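PDB 3ORY: flap endonuclease 1 from Desulfurococcus amylolyticus, which probably cleaves the 5' single-stranded flaps that arise at branched DNA during replication and repair, as flap endonucleases do. Local coordinates for residues 43-47 with 141-146; 101-106 with 247-253. One frame throughout, in Å; residues are numbered along the deposited sequence.

Contact 1 (43-47 with 141-146); sequences YNALY and LTEEMV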
ATOM      1  N   TYR A  43      -4.126   2.192   4.829  1.00 22.50           N
ATOM      2  CA  TYR A  43      -2.891   2.905   5.201  1.00 22.36           C
ATOM      3  C   TYR A  43      -1.879   2.867   4.068  1.00 21.96           C
ATOM      4  O   TYR A  43      -1.245   3.879   3.776  1.00 21.87           O
ATOM      5  CB  TYR A  43      -2.274   2.351   6.510  1.00 21.85           C
ATOM      6  CG  TYR A  43      -3.043   2.682   7.780  1.00 22.44           C
ATOM      7  CD1 TYR A  43      -4.322   3.240   7.730  1.00 23.03           C
ATOM      8  CD2 TYR A  43      -2.501   2.400   9.038  1.00 22.41           C
ATOM      9  CE1 TYR A  43      -5.033   3.520   8.904  1.00 22.30           C
ATOM     10  CE2 TYR A  43      -3.204   2.686  10.216  1.00 21.44           C
ATOM     11  CZ  TYR A  43      -4.466   3.241  10.136  1.00 22.14           C
ATOM     12  OH  TYR A  43      -5.182   3.513  11.283  1.00 21.84           O
ATOM     13  N   ASN A  44      -1.726   1.710   3.421  1.00 22.44           N
ATOM     14  CA  ASN A  44      -0.737   1.603   2.354  1.00 23.17           C
ATOM     15  C   ASN A  44      -1.074   2.541   1.201  1.00 23.27           C
ATOM     16  O   ASN A  44      -0.190   3.218   0.675  1.00 23.58           O
ATOM     17  CB  ASN A  44      -0.589   0.169   1.833  1.00 23.43           C
ATOM     18  CG  ASN A  44       0.718  -0.048   1.131  1.00 25.50           C
ATOM     19  OD1 ASN A  44       1.716  -0.450   1.757  1.00 29.10           O
ATOM     20  ND2 ASN A  44       0.749   0.230  -0.169  1.00 24.34           N
ATOM     21  N   ALA A  45      -2.349   2.578   0.813  1.00 23.12           N
ATOM     22  CA  ALA A  45      -2.790   3.493  -0.238  1.00 23.83           C
ATOM     23  C   ALA A  45      -2.526   4.942   0.140  1.00 24.00           C
ATOM     24  O   ALA A  45      -2.033   5.707  -0.676  1.00 24.49           O
ATOM     25  CB  ALA A  45      -4.287   3.278  -0.585  1.00 23.95           C
ATOM     26  N   LEU A  46      -2.845   5.323   1.374  1.00 23.74           N
ATOM     27  CA  LEU A  46      -2.648   6.713   1.791  1.00 23.97           C
ATOM     28  C   LEU A  46      -1.172   7.088   1.775  1.00 24.43           C
ATOM     29  O   LEU A  46      -0.822   8.199   1.395  1.00 25.32           O
ATOM     30  CB  LEU A  46      -3.284   6.983   3.175  1.00 23.32           C
ATOM     31  CG  LEU A  46      -4.810   6.814   3.229  1.00 23.79           C
ATOM     32  CD1 LEU A  46      -5.368   7.070   4.642  1.00 22.79           C
ATOM     33  CD2 LEU A  46      -5.510   7.708   2.221  1.00 24.87           C
ATOM     34  N   TYR A  47      -0.310   6.154   2.176  1.00 24.42           N
ATOM     35  CA  TYR A  47       1.133   6.344   2.078  1.00 24.86           C
ATOM     36  C   TYR A  47       1.610   6.504   0.632  1.00 25.66           C
ATOM     37  O   TYR A  47       2.487   7.340   0.352  1.00 25.54           O
ATOM     38  CB  TYR A  47       1.892   5.212   2.798  1.00 25.18           C
ATOM     39  CG  TYR A  47       2.140   5.534   4.259  1.00 26.76           C
ATOM     40  CD1 TYR A  47       2.870   6.676   4.621  1.00 29.03           C
ATOM     41  CD2 TYR A  47       1.628   4.734   5.274  1.00 29.26           C
ATOM     42  CE1 TYR A  47       3.101   6.994   5.949  1.00 30.41           C
ATOM     43  CE2 TYR A  47       1.848   5.054   6.633  1.00 28.83           C
ATOM     44  CZ  TYR A  47       2.586   6.179   6.947  1.00 30.92           C
ATOM     45  OH  TYR A  47       2.814   6.520   8.256  1.00 33.28           O
ATOM     46  N   LEU A 141       1.698   9.833   8.119  1.00 29.16           N
ATOM     47  CA  LEU A 141       0.251   9.596   8.138  1.00 27.03           C
ATOM     48  C   LEU A 141      -0.240   9.693   9.576  1.00 26.60           C
ATOM     49  O   LEU A 141       0.237   8.968  10.442  1.00 25.57           O
ATOM     50  CB  LEU A 141      -0.091   8.217   7.554  1.00 26.81           C
ATOM     51  CG  LEU A 141      -1.581   7.849   7.498  1.00 24.97           C
ATOM     52  CD1 LEU A 141      -2.335   8.820   6.574  1.00 23.22           C
ATOM     53  CD2 LEU A 141      -1.750   6.405   7.041  1.00 23.94           C
ATOM     54  N   THR A 142      -1.195  10.587   9.827  1.00 26.22           N
ATOM     55  CA  THR A 142      -1.743  10.761  11.171  1.00 26.50           C
ATOM     56  C   THR A 142      -3.172  10.232  11.261  1.00 26.58           C
ATOM     57  O   THR A 142      -3.837  10.024  10.247  1.00 26.60           O
ATOM     58  CB  THR A 142      -1.788  12.235  11.590  1.00 26.53           C
ATOM     59  OG1 THR A 142      -2.855  12.876  10.884  1.00 26.53           O
ATOM     60  CG2 THR A 142      -0.452  12.949  11.301  1.00 27.74           C
ATOM     61  N   GLU A 143      -3.635  10.029  12.487  1.00 27.24           N
ATOM     62  CA  GLU A 143      -5.007   9.604  12.742  1.00 28.00           C
ATOM     63  C   GLU A 143      -6.052  10.576  12.154  1.00 28.42           C
ATOM     64  O   GLU A 143      -7.059  10.138  11.608  1.00 28.13           O
ATOM     65  CB  GLU A 143      -5.202   9.360  14.255  1.00 28.48           C
ATOM     66  CG  GLU A 143      -6.622   8.949  14.698  1.00 30.14           C
ATOM     67  CD  GLU A 143      -7.155   7.689  14.014  1.00 31.17           C
ATOM     68  OE1 GLU A 143      -6.362   6.851  13.497  1.00 30.19           O
ATOM     69  OE2 GLU A 143      -8.399   7.550  13.988  1.00 32.80           O
ATOM     70  N   GLU A 144      -5.800  11.885  12.241  1.00 28.67           N
ATOM     71  CA  GLU A 144      -6.699  12.881  11.640  1.00 29.70           C
ATOM     72  C   GLU A 144      -6.806  12.715  10.118  1.00 28.88           C
ATOM     73  O   GLU A 144      -7.902  12.827   9.554  1.00 28.45           O
ATOM     74  CB  GLU A 144      -6.283  14.326  12.013  1.00 30.83           C
ATOM     75  CG  GLU A 144      -7.028  15.434  11.226  1.00 35.86           C
ATOM     76  CD  GLU A 144      -6.639  16.865  11.636  1.00 42.23           C
ATOM     77  OE1 GLU A 144      -5.554  17.071  12.224  1.00 45.69           O
ATOM     78  OE2 GLU A 144      -7.425  17.799  11.364  1.00 45.72           O
ATOM     79  N   MET A 145      -5.686  12.428   9.454  1.00 28.05           N
ATOM     80  CA  MET A 145      -5.705  12.188   8.007  1.00 27.63           C
ATOM     81  C   MET A 145      -6.498  10.917   7.659  1.00 27.14           C
ATOM     82  O   MET A 145      -7.211  10.879   6.651  1.00 26.50           O
ATOM     83  CB  MET A 145      -4.288  12.104   7.450  1.00 27.97           C
ATOM     84  CG  MET A 145      -3.510  13.421   7.571  1.00 30.62           C
ATOM     85  SD  MET A 145      -1.710  13.193   7.569  1.00 37.50           S
ATOM     86  CE  MET A 145      -1.472  12.559   5.935  1.00 31.27           C
ATOM     87  N   VAL A 146      -6.384   9.896   8.514  1.00 25.90           N
ATOM     88  CA  VAL A 146      -7.167   8.664   8.352  1.00 25.49           C
ATOM     89  C   VAL A 146      -8.668   8.960   8.514  1.00 26.07           C
ATOM     90  O   VAL A 146      -9.489   8.516   7.711  1.00 25.53           O
ATOM     91  CB  VAL A 146      -6.689   7.550   9.325  1.00 24.89           C
ATOM     92  CG1 VAL A 146      -7.643   6.340   9.297  1.00 22.11           C
ATOM     93  CG2 VAL A 146      -5.250   7.123   8.969  1.00 23.65           C
TER
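The rings of Y43 and Y47 are the flat groups here, and L141 is wedged between them, meeting each obliquely. On Y43 the L141 CD2 methyl lies 4.0 Å from CG, while V146 CG2 comes within 3.6 Å of CE1, farther out along the same ring. The Y47 ring receives the beta carbon instead: L141 CB is 3.4 Å from CZ, a tight approach. L141 reaches all of this because its CG stands anti to the backbone N (chi1 -179°) and its methyls diverge, CD2 between the two tyrosines and CD1 toward L46, where it lies 4.0 Å from CB. L46 in turn brings CD1 to within 4.3 Å of V146 CG2. These side chains join helix 42-52, which follows strand 37-41, to the start of helix 143-156, which leads into strand 160-162. Both strands flank strand 88-93 in the parallel part of the sheet, and its F93 is touched by Y43, L46 and V146, the geometry of helices layered on an alpha/beta core in the PIN-like nuclease fold. Polar links are sparse: L141 N gives a weak bond to Y47 OH at 3.5 Å, and the hydroxyl of Y43 is satisfied by K96 O. T142 is the N-cap, its OG1 accepting from M145 N at 3.2 Å with an N-H...O angle of 163°; the reciprocal bond of this capping box, T142 N to M145 SD, is weak. E99 adds a carboxylate acceptor for E143 N at the same helix start.

Contact 2 (101-106 with 247-253); sequences KAREIE and LGTDYNP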
ATOM      1  N   LYS A 101       1.768   2.073  14.343  1.00 24.61           N
ATOM      2  CA  LYS A 101       2.108   0.976  13.445  1.00 24.24           C
ATOM      3  C   LYS A 101       3.625   0.870  13.380  1.00 24.88           C
ATOM      4  O   LYS A 101       4.280   1.649  12.673  1.00 25.07           O
ATOM      5  CB  LYS A 101       1.537   1.246  12.051  1.00 24.17           C
ATOM      6  CG  LYS A 101       0.000   1.152  11.978  1.00 24.65           C
ATOM      7  CD  LYS A 101      -0.432  -0.300  12.142  1.00 27.06           C
ATOM      8  CE  LYS A 101      -0.161  -1.112  10.884  1.00 29.00           C
ATOM      9  NZ  LYS A 101      -0.447  -2.552  11.182  1.00 32.54           N
ATOM     10  N   ALA A 102       4.186  -0.090  14.108  1.00 24.50           N
ATOM     11  CA  ALA A 102       5.633  -0.117  14.330  1.00 25.41           C
ATOM     12  C   ALA A 102       6.455  -0.328  13.051  1.00 25.45           C
ATOM     13  O   ALA A 102       7.476   0.325  12.860  1.00 24.86           O
ATOM     14  CB  ALA A 102       6.000  -1.146  15.400  1.00 25.94           C
ATOM     15  N   ARG A 103       6.008  -1.222  12.173  1.00 25.08           N
ATOM     16  CA  ARG A 103       6.747  -1.448  10.940  1.00 25.60           C
ATOM     17  C   ARG A 103       6.679  -0.225  10.006  1.00 25.67           C
ATOM     18  O   ARG A 103       7.701   0.183   9.450  1.00 25.93           O
ATOM     19  CB  ARG A 103       6.322  -2.746  10.237  1.00 25.35           C
ATOM     20  CG  ARG A 103       7.021  -2.996   8.878  1.00 26.00           C
ATOM     21  CD  ARG A 103       8.539  -3.224   9.019  1.00 26.63           C
ATOM     22  NE  ARG A 103       9.115  -3.689   7.760  1.00 26.99           N
ATOM     23  CZ  ARG A 103      10.373  -4.096   7.598  1.00 27.41           C
ATOM     24  NH1 ARG A 103      10.785  -4.523   6.401  1.00 28.05           N
ATOM     25  NH2 ARG A 103      11.215  -4.091   8.617  1.00 26.41           N
ATOM     26  N   GLU A 104       5.497   0.373   9.852  1.00 25.36           N
ATOM     27  CA  GLU A 104       5.373   1.560   8.997  1.00 26.15           C
ATOM     28  C   GLU A 104       6.296   2.665   9.483  1.00 26.31           C
ATOM     29  O   GLU A 104       6.892   3.378   8.680  1.00 26.56           O
ATOM     30  CB  GLU A 104       3.938   2.101   8.957  1.00 25.67           C
ATOM     31  CG  GLU A 104       2.963   1.249   8.174  1.00 27.30           C
ATOM     32  CD  GLU A 104       1.533   1.778   8.264  1.00 29.59           C
ATOM     33  OE1 GLU A 104       1.275   2.777   8.992  1.00 31.72           O
ATOM     34  OE2 GLU A 104       0.662   1.186   7.612  1.00 31.51           O
ATOM     35  N   ILE A 105       6.403   2.815  10.800  1.00 27.03           N
ATOM     36  CA  ILE A 105       7.236   3.887  11.363  1.00 28.20           C
ATOM     37  C   ILE A 105       8.716   3.596  11.127  1.00 28.23           C
ATOM     38  O   ILE A 105       9.490   4.499  10.794  1.00 28.37           O
ATOM     39  CB  ILE A 105       6.944   4.107  12.857  1.00 28.64           C
ATOM     40  CG1 ILE A 105       5.557   4.746  13.025  1.00 30.90           C
ATOM     41  CG2 ILE A 105       8.051   4.967  13.518  1.00 29.92           C
ATOM     42  CD1 ILE A 105       4.973   4.531  14.382  1.00 35.30           C
ATOM     43  N   GLU A 106       9.105   2.333  11.304  1.00 27.96           N
ATOM     44  CA  GLU A 106      10.476   1.911  11.036  1.00 28.98           C
ATOM     45  C   GLU A 106      10.834   2.074   9.548  1.00 29.25           C
ATOM     46  O   GLU A 106      11.961   2.483   9.214  1.00 29.20           O
ATOM     47  CB  GLU A 106      10.696   0.460  11.491  1.00 29.08           C
ATOM     48  CG  GLU A 106      12.139  -0.054  11.299  1.00 30.24           C
ATOM     49  CD  GLU A 106      12.410  -0.590   9.898  1.00 32.93           C
ATOM     50  OE1 GLU A 106      11.447  -0.840   9.144  1.00 33.31           O
ATOM     51  OE2 GLU A 106      13.595  -0.781   9.544  1.00 35.55           O
ATOM     52  N   LEU A 247      12.770 -10.241   7.595  1.00 28.27           N
ATOM     53  CA  LEU A 247      12.797  -8.883   7.062  1.00 28.94           C
ATOM     54  C   LEU A 247      12.271  -7.846   8.067  1.00 28.22           C
ATOM     55  O   LEU A 247      12.749  -6.701   8.098  1.00 28.86           O
ATOM     56  CB  LEU A 247      12.033  -8.820   5.733  1.00 28.34           C
ATOM     57  CG  LEU A 247      12.584  -9.711   4.608  1.00 30.50           C
ATOM     58  CD1 LEU A 247      11.734  -9.525   3.347  1.00 31.56           C
ATOM     59  CD2 LEU A 247      14.052  -9.390   4.320  1.00 31.11           C
ATOM     60  N   GLY A 248      11.307  -8.252   8.887  1.00 27.32           N
ATOM     61  CA  GLY A 248      10.778  -7.395   9.937  1.00 26.73           C
ATOM     62  C   GLY A 248       9.287  -7.125   9.839  1.00 26.25           C
ATOM     63  O   GLY A 248       8.797  -6.690   8.797  1.00 26.77           O
ATOM     64  N   THR A 249       8.567  -7.375  10.936  1.00 25.65           N
ATOM     65  CA  THR A 249       7.114  -7.175  11.009  1.00 24.74           C
ATOM     66  C   THR A 249       6.793  -6.156  12.101  1.00 24.75           C
ATOM     67  O   THR A 249       7.702  -5.657  12.765  1.00 24.20           O
ATOM     68  CB  THR A 249       6.389  -8.496  11.351  1.00 24.82           C
ATOM     69  OG1 THR A 249       6.712  -8.872  12.695  1.00 24.57           O
ATOM     70  CG2 THR A 249       6.825  -9.632  10.397  1.00 24.67           C
ATOM     71  N   ASP A 250       5.509  -5.852  12.309  1.00 24.60           N
ATOM     72  CA  ASP A 250       5.108  -5.004  13.440  1.00 25.09           C
ATOM     73  C   ASP A 250       5.632  -5.532  14.772  1.00 25.37           C
ATOM     74  O   ASP A 250       5.867  -4.762  15.704  1.00 25.36           O
ATOM     75  CB  ASP A 250       3.573  -4.906  13.538  1.00 24.93           C
ATOM     76  CG  ASP A 250       2.982  -3.919  12.558  1.00 26.40           C
ATOM     77  OD1 ASP A 250       3.671  -2.932  12.174  1.00 28.00           O
ATOM     78  OD2 ASP A 250       1.804  -4.111  12.192  1.00 28.01           O
ATOM     79  N   TYR A 251       5.818  -6.850  14.859  1.00 25.10           N
ATOM     80  CA  TYR A 251       6.235  -7.494  16.110  1.00 25.83           C
ATOM     81  C   TYR A 251       7.759  -7.543  16.284  1.00 26.28           C
ATOM     82  O   TYR A 251       8.257  -7.967  17.322  1.00 26.49           O
ATOM     83  CB  TYR A 251       5.614  -8.897  16.197  1.00 25.44           C
ATOM     84  CG  TYR A 251       4.117  -8.816  16.056  1.00 25.37           C
ATOM     85  CD1 TYR A 251       3.326  -8.386  17.120  1.00 26.97           C
ATOM     86  CD2 TYR A 251       3.502  -9.085  14.837  1.00 25.94           C
ATOM     87  CE1 TYR A 251       1.942  -8.248  16.984  1.00 28.47           C
ATOM     88  CE2 TYR A 251       2.123  -8.964  14.688  1.00 26.88           C
ATOM     89  CZ  TYR A 251       1.353  -8.548  15.764  1.00 27.41           C
ATOM     90  OH  TYR A 251       0.002  -8.433  15.626  1.00 28.90           O
ATOM     91  N   ASN A 252       8.481  -7.134  15.244  1.00 26.54           N
ATOM     92  CA  ASN A 252       9.949  -7.064  15.255  1.00 27.25           C
ATOM     93  C   ASN A 252      10.382  -6.143  14.108  1.00 27.42           C
ATOM     94  O   ASN A 252      10.920  -6.604  13.115  1.00 26.98           O
ATOM     95  CB  ASN A 252      10.602  -8.472  15.179  1.00 26.55           C
ATOM     96  CG  ASN A 252      10.444  -9.154  13.809  1.00 26.76           C
ATOM     97  OD1 ASN A 252       9.346  -9.192  13.218  1.00 25.24           O
ATOM     98  ND2 ASN A 252      11.553  -9.721  13.307  1.00 22.88           N
ATOM     99  N   PRO A 253      10.108  -4.827  14.244  1.00 28.52           N
ATOM    100  CA  PRO A 253      10.173  -3.884  13.110  1.00 29.06           C
ATOM    101  C   PRO A 253      11.530  -3.745  12.408  1.00 30.12           C
ATOM    102  O   PRO A 253      11.576  -3.417  11.215  1.00 29.94           O
ATOM    103  CB  PRO A 253       9.735  -2.535  13.712  1.00 29.21           C
ATOM    104  CG  PRO A 253       9.476  -2.752  15.148  1.00 29.42           C
ATOM    105  CD  PRO A 253       9.635  -4.197  15.497  1.00 28.50           C
TER
HETATM  106  O   HOH W   1      13.788  -5.173   5.857  1.00 41.01           O
HETATM  107  O   HOH W   2       3.083  -1.288  10.262  1.00 29.30           O
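A polar clamp fastens the first turn of helix 102-125 to the loop after helix 237-247, with R103 and D250 as its main side chains. D250 works through both oxygens: OD1 accepts from R103 N at 2.9 Å, nearly in line with its C-O bond and with an N-H...O angle of 162°, while OD2 meets K101 NZ at 2.9 Å on the syn side. K101 also pairs with D94, and water 2 ties OD1 to E104 N. The carboxylate thus sits at the start of helix 102-125, bound to one backbone N-H directly and to a second through the water. The loop belongs to a helix-loop-helix, helices 237-247 and 261-271, consistent with the DNA-binding helix-three-turn-helix of this family; helix 102-125 is probably part of the arch. Bent at chi2 (65°), R103 brings its guanidinium against the loop carbonyls. Its NH2 donates to P253 O at 2.7 Å, in the guanidinium plane, and weakly to L247 O; G248 O lies 3.1 Å above one face, and water 1 bridges NH1 to L247 O. With an alanine here, P253 O would probably be left without its charged donor and the loop less firmly held to the helix. One residue earlier in the helix, A102 CB packs on P253 CG at 3.8 Å. Inside the loop, T249 OG1 accepts from Y251 N in an ST turn and donates to N252 OD1 at 2.7 Å.

In the fold
Contact 1 lies deeper, its centre about 11 Å from the centre of the chain, against about 15 Å for the centre of contact 2, and five of its six touching residues are buried; in contact 2 it is five of ten. They share no helix: contact 1 joins helices 42-52 and 143-156 beside the sheet, contact 2 joins helix 102-125 to a loop. Chemistry follows place, apolar in the first, charged and water-bridged in the second, which buries more surface (408 against 316 Å²). E104 brings them together, its OE2 packing 3.3 Å from Y43 CB and its OE1 3.3 Å from Y47 CE2. A bound phosphate, probably from the crystallisation liquor, lies close to both Y43 and E104.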